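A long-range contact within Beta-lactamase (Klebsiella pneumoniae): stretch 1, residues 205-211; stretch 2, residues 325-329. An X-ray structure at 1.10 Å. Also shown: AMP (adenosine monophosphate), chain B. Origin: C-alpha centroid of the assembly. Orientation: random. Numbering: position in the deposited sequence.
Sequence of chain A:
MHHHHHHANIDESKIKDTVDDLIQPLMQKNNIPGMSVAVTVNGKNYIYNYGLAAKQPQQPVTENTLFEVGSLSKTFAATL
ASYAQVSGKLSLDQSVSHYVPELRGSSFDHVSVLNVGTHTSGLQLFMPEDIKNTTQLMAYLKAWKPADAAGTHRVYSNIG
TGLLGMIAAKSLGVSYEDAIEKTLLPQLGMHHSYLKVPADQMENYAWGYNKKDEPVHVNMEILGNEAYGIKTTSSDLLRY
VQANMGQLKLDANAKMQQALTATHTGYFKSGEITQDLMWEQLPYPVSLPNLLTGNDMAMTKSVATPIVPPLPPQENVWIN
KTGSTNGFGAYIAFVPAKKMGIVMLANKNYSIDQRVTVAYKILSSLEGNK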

ATOM      1  N   TYR A 205      17.777   2.799  -8.453  1.00 10.17           N
ATOM      2  CA  TYR A 205      16.508   2.152  -8.755  1.00 10.13           C
ATOM      3  C   TYR A 205      16.788   0.697  -9.111  1.00  9.83           C
ATOM      4  O   TYR A 205      17.313   0.396 -10.192  1.00 11.01           O
ATOM      5  CB  TYR A 205      15.837   2.920  -9.890  1.00 10.89           C
ATOM      6  CG  TYR A 205      14.445   2.494 -10.321  1.00  9.83           C
ATOM      7  CD1 TYR A 205      13.720   1.508  -9.648  1.00 10.39           C
ATOM      8  CD2 TYR A 205      13.862   3.086 -11.434  1.00 12.06           C
ATOM      9  CE1 TYR A 205      12.453   1.133 -10.091  1.00 10.19           C
ATOM     10  CE2 TYR A 205      12.614   2.726 -11.871  1.00 11.95           C
ATOM     11  CZ  TYR A 205      11.909   1.753 -11.204  1.00 10.09           C
ATOM     12  OH  TYR A 205      10.662   1.418 -11.673  1.00 10.61           O
ATOM     13  N   ALA A 206      16.467  -0.204  -8.185  1.00  9.26           N
ATOM     14  CA  ALA A 206      16.676  -1.625  -8.413  1.00  9.22           C
ATOM     15  C   ALA A 206      15.923  -2.077  -9.653  1.00  9.23           C
ATOM     16  O   ALA A 206      14.885  -1.518 -10.012  1.00  9.16           O
ATOM     17  CB  ALA A 206      16.155  -2.419  -7.216  1.00  9.32           C
ATOM     18  N   TRP A 207      16.455  -3.105 -10.308  1.00  9.65           N
ATOM     19  CA  TRP A 207      15.715  -3.800 -11.345  1.00  9.20           C
ATOM     20  C   TRP A 207      14.882  -4.899 -10.703  1.00  9.62           C
ATOM     21  O   TRP A 207      15.303  -5.517  -9.721  1.00  9.81           O
ATOM     22  CB  TRP A 207      16.669  -4.371 -12.396  1.00 10.77           C
ATOM     23  CG  TRP A 207      17.179  -3.291 -13.291  1.00 12.36           C
ATOM     24  CD1 TRP A 207      18.336  -2.583 -13.151  1.00 14.81           C
ATOM     25  CD2 TRP A 207      16.509  -2.752 -14.433  1.00 12.50           C
ATOM     26  NE1 TRP A 207      18.438  -1.645 -14.157  1.00 15.18           N
ATOM     27  CE2 TRP A 207      17.328  -1.731 -14.955  1.00 14.84           C
ATOM     28  CE3 TRP A 207      15.298  -3.036 -15.065  1.00 13.78           C
ATOM     29  CZ2 TRP A 207      16.974  -0.997 -16.090  1.00 15.54           C
ATOM     30  CZ3 TRP A 207      14.951  -2.310 -16.196  1.00 15.58           C
ATOM     31  CH2 TRP A 207      15.783  -1.300 -16.690  1.00 16.38           C
ATOM     32  N   GLY A 208      13.681  -5.100 -11.231  1.00  9.53           N
ATOM     33  CA  GLY A 208      12.885  -6.236 -10.837  1.00 10.00           C
ATOM     34  C   GLY A 208      13.166  -7.415 -11.732  1.00  9.13           C
ATOM     35  O   GLY A 208      13.602  -7.255 -12.866  1.00 10.83           O
ATOM     36  N   TYR A 209      12.925  -8.618 -11.227  1.00 10.03           N
ATOM     37  CA  TYR A 209      13.195  -9.833 -11.988  1.00  9.89           C
ATOM     38  C   TYR A 209      11.910 -10.639 -12.098  1.00 10.75           C
ATOM     39  O   TYR A 209      11.361 -11.082 -11.082  1.00 11.73           O
ATOM     40  CB  TYR A 209      14.375 -10.607 -11.386  1.00 10.73           C
ATOM     41  CG  TYR A 209      15.630  -9.789 -11.588  1.00 10.74           C
ATOM     42  CD1 TYR A 209      16.002  -8.810 -10.677  1.00 10.28           C
ATOM     43  CD2 TYR A 209      16.385  -9.923 -12.749  1.00 11.68           C
ATOM     44  CE1 TYR A 209      17.108  -8.015 -10.894  1.00 10.70           C
ATOM     45  CE2 TYR A 209      17.496  -9.138 -12.974  1.00 12.81           C
ATOM     46  CZ  TYR A 209      17.855  -8.185 -12.044  1.00 11.56           C
ATOM     47  OH  TYR A 209      18.953  -7.390 -12.260  1.00 12.71           O
ATOM     48  N   ASN A 210      11.411 -10.785 -13.329  1.00 11.13           N
ATOM     49  CA  ASN A 210      10.103 -11.382 -13.562  1.00 11.68           C
ATOM     50  C   ASN A 210      10.192 -12.907 -13.478  1.00 12.09           C
ATOM     51  O   ASN A 210      11.216 -13.476 -13.085  1.00 11.73           O
ATOM     52  CB  ASN A 210       9.477 -10.853 -14.856  1.00 12.50           C
ATOM     53  CG  ASN A 210      10.192 -11.340 -16.111  1.00 13.74           C
ATOM     54  OD1 ASN A 210      11.064 -12.209 -16.056  1.00 14.27           O
ATOM     55  ND2 ASN A 210       9.809 -10.785 -17.259  1.00 15.74           N
ATOM     56  N   LYS A 211       9.104 -13.587 -13.853  1.00 12.89           N
ATOM     57  CA  LYS A 211       9.056 -15.041 -13.727  1.00 16.39           C
ATOM     58  C   LYS A 211      10.121 -15.725 -14.570  1.00 16.90           C
ATOM     59  O   LYS A 211      10.588 -16.813 -14.212  1.00 19.62           O
ATOM     60  CB  LYS A 211       7.680 -15.558 -14.132  1.00 17.57           C
ATOM     61  CG  LYS A 211       6.582 -15.238 -13.153  1.00 20.65           C
ATOM     62  CD  LYS A 211       5.280 -15.818 -13.660  1.00 22.19           C
ATOM     63  CE  LYS A 211       4.133 -15.521 -12.723  1.00 25.50           C
ATOM     64  NZ  LYS A 211       2.899 -16.212 -13.175  1.00 25.15           N
ATOM     65  N   THR A 325       4.626  -5.796  -8.346  1.00  8.95           N
ATOM     66  CA  THR A 325       4.639  -5.567  -9.785  1.00  9.07           C
ATOM     67  C   THR A 325       5.185  -6.836 -10.430  1.00 10.54           C
ATOM     68  O   THR A 325       5.506  -7.810  -9.745  1.00 10.56           O
ATOM     69  CB  THR A 325       5.499  -4.360 -10.175  1.00  9.32           C
ATOM     70  OG1 THR A 325       6.860  -4.648  -9.849  1.00 10.45           O
ATOM     71  CG2 THR A 325       5.054  -3.087  -9.453  1.00  9.91           C
ATOM     72  N   ASN A 326       5.312  -6.837 -11.759  1.00  9.95           N
ATOM     73  CA  ASN A 326       5.858  -8.023 -12.414  1.00 10.31           C
ATOM     74  C   ASN A 326       7.241  -8.369 -11.889  1.00 11.39           C
ATOM     75  O   ASN A 326       7.640  -9.538 -11.920  1.00 12.15           O
ATOM     76  CB  ASN A 326       5.917  -7.831 -13.929  1.00 12.02           C
ATOM     77  CG  ASN A 326       4.560  -7.923 -14.579  1.00 14.05           C
ATOM     78  OD1 ASN A 326       3.592  -8.343 -13.957  1.00 15.27           O
ATOM     79  ND2 ASN A 326       4.487  -7.545 -15.851  1.00 18.08           N
ATOM     80  N   GLY A 327       7.987  -7.377 -11.414  1.00 10.05           N
ATOM     81  CA  GLY A 327       9.334  -7.636 -10.957  1.00  9.80           C
ATOM     82  C   GLY A 327       9.595  -7.496  -9.469  1.00  8.34           C
ATOM     83  O   GLY A 327      10.729  -7.712  -9.047  1.00  9.14           O
ATOM     84  N   PHE A 328       8.585  -7.149  -8.661  1.00  8.15           N
ATOM     85  CA  PHE A 328       8.811  -6.781  -7.266  1.00  7.87           C
ATOM     86  C   PHE A 328       7.710  -7.317  -6.359  1.00  7.46           C
ATOM     87  O   PHE A 328       6.559  -7.476  -6.774  1.00  8.16           O
ATOM     88  CB  PHE A 328       8.841  -5.258  -7.074  1.00  8.42           C
ATOM     89  CG  PHE A 328      10.051  -4.576  -7.655  1.00  8.29           C
ATOM     90  CD1 PHE A 328      10.135  -4.303  -9.014  1.00  8.97           C
ATOM     91  CD2 PHE A 328      11.085  -4.165  -6.831  1.00  8.15           C
ATOM     92  CE1 PHE A 328      11.231  -3.640  -9.535  1.00  9.53           C
ATOM     93  CE2 PHE A 328      12.184  -3.513  -7.351  1.00  8.85           C
ATOM     94  CZ  PHE A 328      12.258  -3.251  -8.705  1.00  9.71           C
ATOM     95  N   GLY A 329       8.068  -7.538  -5.094  1.00  7.36           N
ATOM     96  CA  GLY A 329       7.113  -7.971  -4.091  1.00  7.88           C
ATOM     97  C   GLY A 329       7.372  -7.288  -2.765  1.00  6.65           C
ATOM     98  O   GLY A 329       8.491  -7.358  -2.237  1.00  7.03           O
TER
HETATM   99  P   AMP B 401      -1.228  -4.580  -6.145  1.00 11.05           P
HETATM  100  O1P AMP B 401       0.260  -4.706  -6.039  1.00 10.25           O
HETATM  101  O2P AMP B 401      -2.088  -5.583  -5.424  1.00 13.01           O
HETATM  102  O5' AMP B 401      -1.658  -4.490  -7.672  1.00 11.88           O
HETATM  103  C5' AMP B 401      -0.978  -3.614  -8.558  1.00 14.31           C
HETATM  104  C4' AMP B 401      -0.124  -4.368  -9.544  1.00 14.03           C
HETATM  105  O4' AMP B 401      -0.969  -5.092 -10.479  1.00 15.46           O
HETATM  106  C3' AMP B 401       0.763  -3.504 -10.430  1.00 14.95           C
HETATM  107  O3' AMP B 401       1.974  -3.125  -9.802  1.00 14.78           O
HETATM  108  C2' AMP B 401       0.947  -4.364 -11.670  1.00 16.26           C
HETATM  109  O2' AMP B 401       1.908  -5.386 -11.437  1.00 16.55           O
HETATM  110  C1' AMP B 401      -0.430  -5.014 -11.782  1.00 16.13           C
HETATM  111  N9  AMP B 401      -1.348  -4.206 -12.607  1.00 17.82           N
HETATM  112  C8  AMP B 401      -2.435  -3.539 -12.158  1.00 16.63           C
HETATM  113  N7  AMP B 401      -3.068  -2.894 -13.173  1.00 16.41           N
HETATM  114  C5  AMP B 401      -2.372  -3.149 -14.300  1.00 17.37           C
HETATM  115  C6  AMP B 401      -2.493  -2.778 -15.726  1.00 18.77           C
HETATM  116  N6  AMP B 401      -3.503  -1.985 -16.154  1.00 19.70           N
HETATM  117  N1  AMP B 401      -1.557  -3.252 -16.583  1.00 22.17           N
HETATM  118  C2  AMP B 401      -0.546  -4.040 -16.166  1.00 22.85           C
HETATM  119  N3  AMP B 401      -0.377  -4.417 -14.883  1.00 21.90           N
HETATM  120  C4  AMP B 401      -1.243  -4.012 -13.922  1.00 18.45           C
HETATM  121  O   HOH W   1       8.945 -11.276 -10.213  1.00 12.70           O

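The contact between residues 205-211 and 325-329 is small, burying 265 Å² over both sides, and three residues cover the most surface: Phe328, Gly208 and Gly327.

Phe328 contributes 69 Å². Its CA-to-CB bond points sideways, but with chi1 at -70° (m) and chi2 at 80° the end of the ring comes nearer to the first stretch. There it meets mostly backbone: Phe328 CE1 lies 3.3 Å from Gly208 N, and Phe328 CZ lies 3.4 Å from Ala206 O, which sits at the ring edge, near its plane. Ala206 directs its CB toward the second stretch, and this methyl stands 4.1 Å from Phe328 CE2, an apolar contact that a small side chain makes while remaining buried.

Gly208 and Gly327 cover 42 Å² each, and their CA atoms are 3.8 Å apart, the nearest such pair across the stretches. The absence of side chains permits this approach. An ideal CB on Gly208 would fall 2.6 Å from Phe328 CE1 and 2.7 Å from Gly327 O; one on Gly327 would fall 2.8 Å from Gly208 CA. Each is a clash.

With the backbones this close, Tyr209 N donates a hydrogen bond to Gly327 O at 3.2 Å, the sole direct one between the stretches. Its N-H...O angle of 137° is well short of linear, and the position of the acceptor is less certain than usual. The CA-to-CB bond of Tyr209 points away, so its backbone serves this contact while its hydroxyl is hydrogen-bonded elsewhere in the structure.

Beyond the glycines, Asn326 O accepts a CA-H...O contact from Asn210 CA (3.5 Å, 153° at the hydrogen). Water 1 also bridges the stretches, donating to Tyr209 O at 2.6 Å and to Asn326 O at 2.8 Å, thereby linking two carbonyl oxygens that cannot hydrogen-bond each other.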